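Local coordinates for TIGR00266 family protein (Pseudomonas aeruginosa, PDB 1YOX) that is of unknown function but belongs to the AIM24 family, named for a mitochondrial biogenesis protein, and is assembled as a trimer in the crystal, at the interface of chains A and B. Numbering follows the deposited sequence. Chains: chain A/B, hypothetical protein PA3696.

Contact 1: the interface of chains A and B. Residues chain A 164, 224; chain B 13-14, 17-19, 93.
A:Thr164, with an extended backbone in the tight turn that joins strands 156-162 and 165-170, meets the likewise extended B:Met17 and B:Thr19 where the loop after strand 9-13 runs into strand 19-24. The hydroxyl of A:Thr164 carries the contact. It donates to the backbone carbonyl of B:Met17, with OG1 2.5 Å from O, a short bond whose donor stands above the carbonyl plane, 44° out of it. The same OG1 lies 2.9 Å from OG1 of B:Thr19, a second hydrogen bond whose direction the structure does not show. With OG1 anti to the carbonyl carbon (chi1 -53°), A:Thr164 turns its hydroxyl toward both partners, while the methyl CG2 rests 4.0 Å from CA of B:Gly14. Beside it, A:Ser224, just after strand 219-223, accepts the backbone N-H of A:Thr164 with OG 2.8 Å from N in a nearly straight bond (168° at H), and probably steadies the turn. The methylene CB of A:Ser224 also packs 3.7 Å from the methyl CB of B:Ala93. The selenomethionine B:Met17 contributes mainly through its backbone. The site probably helps hold a turn of one subunit against a loop of the next and may set their relative orientation in the deposited trimer.

Contact 2: the interface of chains A and B. Residues chain A 240; chain B 135-137.
A:Arg240, on the short helix 239-243, reaches across to the loop segment B:Arg135 to B:Gly137 and hides 75 Å² of the 135 Å² buried in this patch. CG of A:Arg240 is anti to the backbone N (chi1 170°) and the chain runs outward from the helix before bending at chi3 (-129°), which brings NH2 into the angle between B:Gly137 and B:Arg135. Among polar groups, NH2 of A:Arg240 comes 3.2 Å from the backbone N of B:Gly137; both are N-H donors, so this short approach is not itself a hydrogen bond. Electrostatics form a second group. The two arginine side chains cross obliquely with their guanidinium planes 89° apart, and NH2 of A:Arg240 stays 4.7 Å from NE of B:Arg135, so the like charges are near without touching and may weaken the contact somewhat. Van der Waals packing comes last. The guanidinium carbon CZ of A:Arg240 lies 3.6 Å from CA of B:Gly137, whose carbonyl carbon sits over one guanidinium face toward its rim. With no side chain at B:Gly137, the flat group can settle directly against the backbone. The aliphatic stem of B:Arg135 lines the approach, its CD 3.7 Å and its CB 3.2 Å from NH2 of A:Arg240.

Contact 3: the interface of chains A and B. Residues chain A 174, 176; chain B 41-42, 45.
The guanidinium of A:Arg176 faces B:Gly42 with its edge: the glycine carbonyl carbon and a water molecule both lie at that edge, in its plane, while the methyl CG2 of A:Thr174 from the same strand, 173-178, covers part of one face toward the rim. The guanidinium of B:Arg45 likewise has the B:Gly42 carbonyl carbon at its edge. The carbonyl oxygen of B:Gly42 accepts from two arginines. NH1 of A:Arg176 donates to O of B:Gly42 at 3.1 Å, a rather bent bond (136° at H). Within chain B, NH1 of B:Arg45 gives a straighter and shorter bond to the same O, 2.8 Å long. The two NH1 atoms of A:Arg176 and B:Arg45 end 3.9 Å apart, their like charges probably eased by the shared acceptor. A bend at chi2 (-67°) folds B:Arg45 back toward the turn, whereas A:Arg176 stays extended from CG to NE to cross the interface. Water adds a second link: it lies 2.7 Å from NH1 of A:Arg176 and 2.6 Å from the backbone O of B:Thr41. Together these bonds probably help fasten the arginine of one subunit to the turn after strand 37-41 of the next, and B:Arg45 probably helps hold that turn in a shape that can receive it.

Contact 4: the interface of chains A and B. Residues chain A 168, 174-175; chain B 21, 39-42, 89.
This is an edge-to-edge strand interface, in which A:Leu175 of strand 173-178 forms an antiparallel beta bridge with B:Thr41 of strand 37-41 that appears to bring strands of two subunits together at their edges in the deposited assembly. At its end, the backbone O of A:Thr174 approaches N of B:Gly42 to 3.4 Å. Side chains fill in around the bridge. A:Leu175 has CG anti to the backbone N (chi1 -178°) and lays its CD1 3.9 Å from CD2 of B:Tyr39 and 3.7 Å from the backbone O of B:Met40, a selenomethionine. A:Arg168 crosses at the same side of the ring, farther toward the hydroxyl, with NE 3.8 Å from CE2 of B:Tyr39 and guanidinium and ring tilted 51° to each other. Its NH2 then faces OE1 of B:Glu21, which lies at the guanidinium edge 3.9 Å away, a long salt bridge. That carboxylate is positioned by B:Tyr39, whose phenol OH donates to OE1 at 2.6 Å from above the carboxylate plane. The methyl CG2 of B:Thr41 packs crosswise against NH2 of A:Arg168, and the threonine OG1 is fixed by a 2.7 Å bond from the backbone N of B:His89. The site probably registers the two strands and helps hold the subunits together.

Contact 1: the interface of chains A and B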
# COMPACT_ATOMS: atom_id res chain seq x y z
N THR A 164 -9.20 -0.07 2.41
CA THR A 164 -10.10 -0.11 3.58
C THR A 164 -11.07 -1.28 3.46
O THR A 164 -11.68 -1.50 2.40
CB THR A 164 -10.97 1.20 3.71
OG1 THR A 164 -10.15 2.39 3.68
CG2 THR A 164 -11.84 1.19 4.99
N SER A 224 -12.12 -0.48 -0.41
CA SER A 224 -11.91 0.84 -1.01
C SER A 224 -10.91 0.85 -2.18
O SER A 224 -10.97 1.73 -3.06
CB SER A 224 -11.43 1.83 0.02
OG SER A 224 -10.08 1.56 0.33
N LEU B 13 -13.09 6.50 7.32
CA LEU B 13 -13.14 5.09 7.67
C LEU B 13 -11.77 4.52 7.49
O LEU B 13 -11.08 4.92 6.56
CB LEU B 13 -14.09 4.34 6.74
CG LEU B 13 -15.55 4.78 6.52
CD1 LEU B 13 -16.09 4.08 5.30
CD2 LEU B 13 -16.39 4.45 7.74
N GLY B 14 -11.38 3.59 8.38
CA GLY B 14 -10.14 2.81 8.27
C GLY B 14 -9.04 3.39 9.14
O GLY B 14 -9.22 4.44 9.75
N MSE B 17 -5.11 2.74 5.77
CA MSE B 17 -5.70 2.87 4.44
C MSE B 17 -7.13 3.38 4.59
O MSE B 17 -8.02 2.66 5.02
CB MSE B 17 -5.66 1.55 3.68
CG MSE B 17 -4.34 1.33 2.96
SE MSE B 17 -3.97 -0.52 2.45
CE MSE B 17 -4.26 -1.37 4.21
N GLN B 18 -7.32 4.64 4.24
CA GLN B 18 -8.58 5.30 4.56
C GLN B 18 -9.46 5.61 3.36
O GLN B 18 -9.03 5.58 2.19
CB GLN B 18 -8.34 6.54 5.43
CG GLN B 18 -7.61 6.23 6.73
CD GLN B 18 -7.33 7.44 7.56
OE1 GLN B 18 -7.01 8.51 7.04
NE2 GLN B 18 -7.46 7.29 8.87
N THR B 19 -10.72 5.85 3.70
CA THR B 19 -11.77 6.25 2.78
C THR B 19 -12.63 7.28 3.48
O THR B 19 -12.94 7.13 4.65
CB THR B 19 -12.62 5.07 2.46
OG1 THR B 19 -11.76 4.05 1.97
CG2 THR B 19 -13.67 5.41 1.41
N ALA B 93 -12.41 6.83 -2.35
CA ALA B 93 -10.98 6.56 -2.06
C ALA B 93 -10.08 6.84 -3.24
O ALA B 93 -10.52 6.77 -4.36
CB ALA B 93 -10.76 5.11 -1.54

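Contact 2: the interface of chains A and B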
# COMPACT_ATOMS: atom_id res chain seq x y z
N ARG A 240 3.89 8.60 -20.09
CA ARG A 240 4.98 9.42 -20.62
C ARG A 240 6.18 8.57 -21.00
O ARG A 240 6.68 8.65 -22.12
CB ARG A 240 5.40 10.45 -19.57
CG ARG A 240 6.69 11.22 -19.87
CD ARG A 240 7.02 12.16 -18.70
NE ARG A 240 7.28 13.51 -19.18
CZ ARG A 240 6.89 14.63 -18.58
NH1 ARG A 240 6.20 14.61 -17.43
NH2 ARG A 240 7.19 15.80 -19.14
N ARG B 135 6.41 20.26 -16.98
CA ARG B 135 6.91 19.03 -17.62
C ARG B 135 8.40 19.21 -17.65
O ARG B 135 8.87 20.16 -18.26
CB ARG B 135 6.43 18.93 -19.08
CG ARG B 135 4.95 19.09 -19.31
CD ARG B 135 4.47 18.04 -20.30
NE ARG B 135 3.04 17.76 -20.18
CZ ARG B 135 2.16 17.89 -21.17
NH1 ARG B 135 2.57 18.29 -22.38
NH2 ARG B 135 0.87 17.62 -20.96
N LEU B 136 9.14 18.34 -16.96
CA LEU B 136 10.59 18.32 -17.04
C LEU B 136 11.11 16.97 -17.56
O LEU B 136 12.32 16.71 -17.56
CB LEU B 136 11.23 18.67 -15.69
CG LEU B 136 11.31 20.16 -15.32
CD1 LEU B 136 11.87 20.37 -13.89
CD2 LEU B 136 12.11 20.99 -16.34
N GLY B 137 10.18 16.14 -18.03
CA GLY B 137 10.52 14.89 -18.71
C GLY B 137 10.92 13.81 -17.75
O GLY B 137 11.95 13.17 -17.95

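Contact 3: the interface of chains A and B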
# COMPACT_ATOMS: atom_id res chain seq x y z
N THR A 174 -31.33 -0.31 -0.23
CA THR A 174 -30.57 -0.50 -1.47
C THR A 174 -29.21 0.21 -1.40
O THR A 174 -29.12 1.37 -0.99
CB THR A 174 -31.36 -0.03 -2.72
OG1 THR A 174 -32.41 -0.96 -3.00
CG2 THR A 174 -30.46 0.06 -3.95
N ARG A 176 -25.65 1.03 -3.74
CA ARG A 176 -24.99 0.98 -5.04
C ARG A 176 -23.49 1.11 -4.83
O ARG A 176 -23.02 1.86 -3.98
CB ARG A 176 -25.50 2.04 -6.01
CG ARG A 176 -27.01 2.16 -6.06
CD ARG A 176 -27.50 2.72 -7.40
NE ARG A 176 -28.89 2.31 -7.62
CZ ARG A 176 -29.93 2.80 -6.95
NH1 ARG A 176 -29.76 3.72 -6.02
NH2 ARG A 176 -31.15 2.35 -7.21
N THR B 41 -25.46 5.36 -1.07
CA THR B 41 -26.79 4.95 -0.59
C THR B 41 -27.88 5.24 -1.64
O THR B 41 -27.59 5.87 -2.69
CB THR B 41 -27.11 5.50 0.79
OG1 THR B 41 -26.95 6.93 0.81
CG2 THR B 41 -26.17 4.89 1.79
N GLY B 42 -29.10 4.76 -1.36
CA GLY B 42 -30.22 4.70 -2.34
C GLY B 42 -30.61 5.98 -3.07
O GLY B 42 -31.02 5.94 -4.24
N ARG B 45 -27.60 10.36 -6.55
CA ARG B 45 -27.56 10.35 -8.00
C ARG B 45 -26.31 11.11 -8.43
O ARG B 45 -25.73 11.86 -7.63
CB ARG B 45 -28.81 11.01 -8.62
CG ARG B 45 -30.14 10.29 -8.29
CD ARG B 45 -30.24 8.89 -8.96
NE ARG B 45 -31.53 8.24 -8.71
CZ ARG B 45 -31.83 7.52 -7.63
NH1 ARG B 45 -30.94 7.34 -6.64
NH2 ARG B 45 -33.04 6.98 -7.52
O HOH W 1 -27.78 5.48 -5.28

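Contact 4: the interface of chains A and B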
# COMPACT_ATOMS: atom_id res chain seq x y z
N ARG A 168 -21.04 -3.73 5.89
CA ARG A 168 -22.35 -3.11 6.05
C ARG A 168 -23.46 -4.15 6.14
O ARG A 168 -23.48 -5.12 5.36
CB ARG A 168 -22.64 -2.16 4.89
CG ARG A 168 -22.16 -0.75 5.11
CD ARG A 168 -22.47 0.08 3.89
NE ARG A 168 -22.73 1.48 4.20
CZ ARG A 168 -23.93 2.04 4.19
NH1 ARG A 168 -25.02 1.32 3.89
NH2 ARG A 168 -24.05 3.33 4.48
N THR A 174 -31.33 -0.31 -0.23
CA THR A 174 -30.57 -0.50 -1.47
C THR A 174 -29.21 0.21 -1.40
O THR A 174 -29.12 1.37 -0.99
CB THR A 174 -31.36 -0.03 -2.72
OG1 THR A 174 -32.41 -0.96 -3.00
CG2 THR A 174 -30.46 0.06 -3.95
N LEU A 175 -28.16 -0.50 -1.82
CA LEU A 175 -26.81 0.06 -1.82
C LEU A 175 -26.24 -0.05 -3.23
O LEU A 175 -26.36 -1.10 -3.85
CB LEU A 175 -25.95 -0.68 -0.80
CG LEU A 175 -24.48 -0.28 -0.54
CD1 LEU A 175 -24.30 1.09 0.16
CD2 LEU A 175 -23.80 -1.39 0.26
N GLU B 21 -16.27 8.68 3.75
CA GLU B 21 -17.71 8.61 3.51
C GLU B 21 -18.29 10.00 3.74
O GLU B 21 -18.22 10.54 4.86
CB GLU B 21 -18.35 7.63 4.47
CG GLU B 21 -19.82 7.37 4.20
CD GLU B 21 -20.46 6.52 5.29
OE1 GLU B 21 -20.82 5.37 5.00
OE2 GLU B 21 -20.60 7.00 6.44
N TYR B 39 -18.95 3.29 -2.86
CA TYR B 39 -20.37 2.96 -2.69
C TYR B 39 -21.22 4.23 -2.53
O TYR B 39 -20.69 5.31 -2.30
CB TYR B 39 -20.62 1.99 -1.52
CG TYR B 39 -20.22 2.51 -0.16
CD1 TYR B 39 -18.96 2.25 0.36
CD2 TYR B 39 -21.11 3.23 0.62
CE1 TYR B 39 -18.58 2.73 1.63
CE2 TYR B 39 -20.74 3.72 1.87
CZ TYR B 39 -19.48 3.47 2.37
OH TYR B 39 -19.12 3.96 3.63
N MSE B 40 -22.53 4.08 -2.67
CA MSE B 40 -23.46 5.17 -2.42
C MSE B 40 -24.80 4.64 -1.98
O MSE B 40 -25.24 3.59 -2.44
CB MSE B 40 -23.60 6.07 -3.66
CG MSE B 40 -24.11 5.38 -4.89
SE MSE B 40 -23.88 6.50 -6.45
CE MSE B 40 -24.27 5.06 -7.80
N THR B 41 -25.46 5.36 -1.07
CA THR B 41 -26.79 4.95 -0.59
C THR B 41 -27.88 5.24 -1.64
O THR B 41 -27.59 5.87 -2.69
CB THR B 41 -27.11 5.50 0.79
OG1 THR B 41 -26.95 6.93 0.81
CG2 THR B 41 -26.17 4.89 1.79
N GLY B 42 -29.10 4.76 -1.36
CA GLY B 42 -30.22 4.70 -2.34
C GLY B 42 -30.61 5.98 -3.07
O GLY B 42 -31.02 5.94 -4.24
N HIS B 89 -25.32 8.87 1.86
CA HIS B 89 -23.86 8.70 1.93
C HIS B 89 -23.27 8.23 0.62
O HIS B 89 -23.83 7.36 -0.03
CB HIS B 89 -23.51 7.74 3.07
CG HIS B 89 -24.25 8.05 4.34
ND1 HIS B 89 -23.81 8.99 5.24
CD2 HIS B 89 -25.42 7.58 4.83
CE1 HIS B 89 -24.67 9.09 6.23
NE2 HIS B 89 -25.67 8.25 6.00

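Contacts 3 and 4 form one continuous region: their C-alpha centres are about 5 Å apart and they share A:Thr174, B:Thr41 and B:Gly42, using strand 173-178 of chain A and strand 37-41 of chain B. Contact 1 lies about 15 Å from contact 4 and about 19 Å from contact 3, and contacts 1 and 4 both draw on strand 19-24 of chain B. Contact 2 stands apart, about 31 Å from contact 1 and about 40 Å from contact 4, where a C-terminal helix reaches over. Such widely spaced attachments would probably help limit rocking between neighbouring subunits of the deposited trimer.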